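Local structure of adenylate isopentenyltransferase (Humulus lupulus, 3A8T) at residues Thr275-Leu278 / Ala279-Ile283. The protein transfers an isopentenyl group from dimethylallyl diphosphate to ATP, ADP or AMP, a step of cytokinin biosynthesis in hop. Numbering follows the deposited sequence.
Sequences TCHL and AKRQI. With ATP (adenosine-5'-triphosphate), chain B.
Leu278 and Gln282 sit one turn apart on helix 257-289 and meet on its ATP-facing flank. Leu278 CG rests 3.9 Å from Gln282 CD, where the two side chains cross at a slant. Leu278 reaches the nucleotide because its CG stands opposite the backbone N (chi1 170°). Its methyl CD2 then packs 3.4 Å from ATP O4', and CD1 also lies against the sugar.

Gln282 is extended beyond CG, so its amide lies beside Leu278 CG with NE2 turned to the alpha-phosphate. Its NE2 comes within 3.5 Å of ATP O2A. The carboxamide has partners at both ends: OE1 accepts from Thr49 N, and NE2 makes a weak hydrogen bond to Gly138 O. This pairing probably fixes which way the amide is flipped. A leucine here, having no amide, would probably leave Thr49 N without this acceptor and Gly138 O without its weak donor.

Four backbone bonds tie the turns together in the i to i+4 pattern. Ala279 N donates to Thr275 O at 2.9 Å, and Gln282 N to Leu278 O at 3.0 Å. Lys280 N pairs with Cys276 O, and Arg281 N with His277 O.

On the exposed flank Arg281 folds back over the preceding turn, bent at chi3 (-64°). His277 O and Leu278 CA lie over one face of the guanidinium, toward its rim, while NH1 approaches His277 CB at 3.6 Å. On the buried side Ala279 CB packs on Leu187 and Leu191 of helix 184-201.

The contact joins consecutive turns of a regular alpha helix. One side packs on helix 184-201, the Arg281 and His277 side is exposed, and another lines the ATP pocket beside the P-loop of this IPP transferase, where Leu278 meets the ribose and Gln282 bonds to the loop at Thr49.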
loop_
_atom_site.group_PDB
_atom_site.type_symbol
_atom_site.label_atom_id
_atom_site.label_comp_id
_atom_site.label_asym_id
_atom_site.label_seq_id
_atom_site.Cartn_x
_atom_site.Cartn_y
_atom_site.Cartn_z
ATOM N N THR A 275 -11.209 -3.370 2.864
ATOM C CA THR A 275 -10.039 -2.561 3.175
ATOM C C THR A 275 -9.775 -2.617 4.655
ATOM O O THR A 275 -8.650 -2.780 5.112
ATOM C CB THR A 275 -10.305 -1.135 2.729
ATOM O OG1 THR A 275 -10.349 -1.087 1.293
ATOM C CG2 THR A 275 -9.256 -0.201 3.285
ATOM N N CYS A 276 -10.881 -2.520 5.382
ATOM C CA CYS A 276 -10.901 -2.572 6.795
ATOM C C CYS A 276 -10.470 -3.961 7.241
ATOM O O CYS A 276 -9.680 -4.081 8.172
ATOM C CB CYS A 276 -12.302 -2.150 7.281
ATOM S SG CYS A 276 -12.592 -0.299 7.048
ATOM N N HIS A 277 -10.956 -5.006 6.581
ATOM C CA HIS A 277 -10.548 -6.354 6.947
ATOM C C HIS A 277 -9.081 -6.603 6.627
ATOM O O HIS A 277 -8.392 -7.286 7.368
ATOM C CB HIS A 277 -11.394 -7.394 6.203
ATOM C CG HIS A 277 -12.701 -7.686 6.872
ATOM N ND1 HIS A 277 -13.873 -7.892 6.173
ATOM C CD2 HIS A 277 -13.021 -7.787 8.182
ATOM C CE1 HIS A 277 -14.856 -8.101 7.026
ATOM N NE2 HIS A 277 -14.364 -8.040 8.251
ATOM N N LEU A 278 -8.630 -6.085 5.482
ATOM C CA LEU A 278 -7.227 -6.250 5.077
ATOM C C LEU A 278 -6.346 -5.592 6.151
ATOM O O LEU A 278 -5.296 -6.115 6.516
ATOM C CB LEU A 278 -6.975 -5.589 3.709
ATOM C CG LEU A 278 -5.493 -5.512 3.336
ATOM C CD1 LEU A 278 -4.908 -6.930 3.212
ATOM C CD2 LEU A 278 -5.294 -4.718 2.051
ATOM N N ALA A 279 -6.803 -4.453 6.668
ATOM C CA ALA A 279 -6.043 -3.745 7.694
ATOM C C ALA A 279 -5.842 -4.625 8.941
ATOM O O ALA A 279 -4.747 -4.691 9.534
ATOM C CB ALA A 279 -6.748 -2.385 8.071
ATOM N N LYS A 280 -6.896 -5.339 9.288
ATOM C CA LYS A 280 -6.851 -6.193 10.442
ATOM C C LYS A 280 -5.907 -7.349 10.249
ATOM O O LYS A 280 -5.163 -7.718 11.175
ATOM C CB LYS A 280 -8.238 -6.725 10.789
ATOM C CG LYS A 280 -9.313 -5.703 11.079
ATOM C CD LYS A 280 -10.457 -6.429 11.815
ATOM C CE LYS A 280 -11.725 -5.601 11.996
ATOM N NZ LYS A 280 -11.493 -4.328 12.704
ATOM N N ARG A 281 -5.927 -7.941 9.065
ATOM C CA ARG A 281 -5.033 -9.079 8.824
ATOM C C ARG A 281 -3.561 -8.672 8.767
ATOM O O ARG A 281 -2.687 -9.458 9.103
ATOM C CB ARG A 281 -5.403 -9.805 7.532
ATOM C CG ARG A 281 -6.721 -10.517 7.623
ATOM C CD ARG A 281 -7.023 -11.373 6.388
ATOM N NE ARG A 281 -7.179 -10.610 5.140
ATOM C CZ ARG A 281 -8.340 -10.155 4.643
ATOM N NH1 ARG A 281 -9.506 -10.355 5.276
ATOM N NH2 ARG A 281 -8.333 -9.533 3.466
ATOM N N GLN A 282 -3.297 -7.444 8.324
ATOM C CA GLN A 282 -1.948 -6.925 8.238
ATOM C C GLN A 282 -1.352 -6.682 9.602
ATOM O O GLN A 282 -0.212 -7.050 9.851
ATOM C CB GLN A 282 -1.953 -5.638 7.446
ATOM C CG GLN A 282 -2.148 -5.892 5.960
ATOM C CD GLN A 282 -2.156 -4.624 5.152
ATOM O OE1 GLN A 282 -2.811 -3.660 5.530
ATOM N NE2 GLN A 282 -1.446 -4.622 4.015
ATOM N N ILE A 283 -2.142 -6.069 10.482
ATOM C CA ILE A 283 -1.737 -5.766 11.844
ATOM C C ILE A 283 -1.405 -7.057 12.597
ATOM O O ILE A 283 -0.332 -7.163 13.191
ATOM C CB ILE A 283 -2.873 -5.029 12.564
ATOM C CG1 ILE A 283 -3.056 -3.642 11.945
ATOM C CG2 ILE A 283 -2.628 -4.977 14.033
ATOM C CD1 ILE A 283 -4.400 -2.993 12.310
HETATM P PG ATP B . -1.562 -12.361 1.187
HETATM O O1G ATP B . -0.360 -13.174 0.818
HETATM O O2G ATP B . -2.562 -12.355 -0.100
HETATM O O3G ATP B . -2.339 -13.032 2.433
HETATM P PB ATP B . 0.335 -10.377 1.418
HETATM O O1B ATP B . 1.133 -10.532 2.595
HETATM O O2B ATP B . 0.956 -11.246 0.291
HETATM O O3B ATP B . -1.180 -10.814 1.674
HETATM P PA ATP B . -0.821 -7.809 1.256
HETATM O O1A ATP B . -1.413 -7.943 2.578
HETATM O O2A ATP B . -0.231 -6.299 1.165
HETATM O O3A ATP B . 0.443 -8.824 0.949
HETATM O "O5'" ATP B . -1.927 -7.867 0.066
HETATM C "C5'" ATP B . -2.905 -8.853 0.252
HETATM C "C4'" ATP B . -4.103 -8.437 -0.579
HETATM O "O4'" ATP B . -4.551 -7.152 -0.131
HETATM C "C3'" ATP B . -3.808 -8.240 -2.087
HETATM O "O3'" ATP B . -3.937 -9.470 -2.795
HETATM C "C2'" ATP B . -4.854 -7.186 -2.488
HETATM O "O2'" ATP B . -6.056 -7.797 -2.805
HETATM C "C1'" ATP B . -5.011 -6.315 -1.264
HETATM N N9 ATP B . -4.179 -5.086 -1.383
HETATM C C8 ATP B . -2.904 -4.889 -0.854
HETATM N N7 ATP B . -2.417 -3.727 -1.237
HETATM C C5 ATP B . -3.332 -3.096 -2.026
HETATM C C6 ATP B . -3.406 -1.838 -2.747
HETATM N N6 ATP B . -2.378 -0.930 -2.751
HETATM N N1 ATP B . -4.534 -1.572 -3.439
HETATM C C2 ATP B . -5.552 -2.422 -3.465
HETATM N N3 ATP B . -5.532 -3.592 -2.823
HETATM C C4 ATP B . -4.483 -3.973 -2.113
#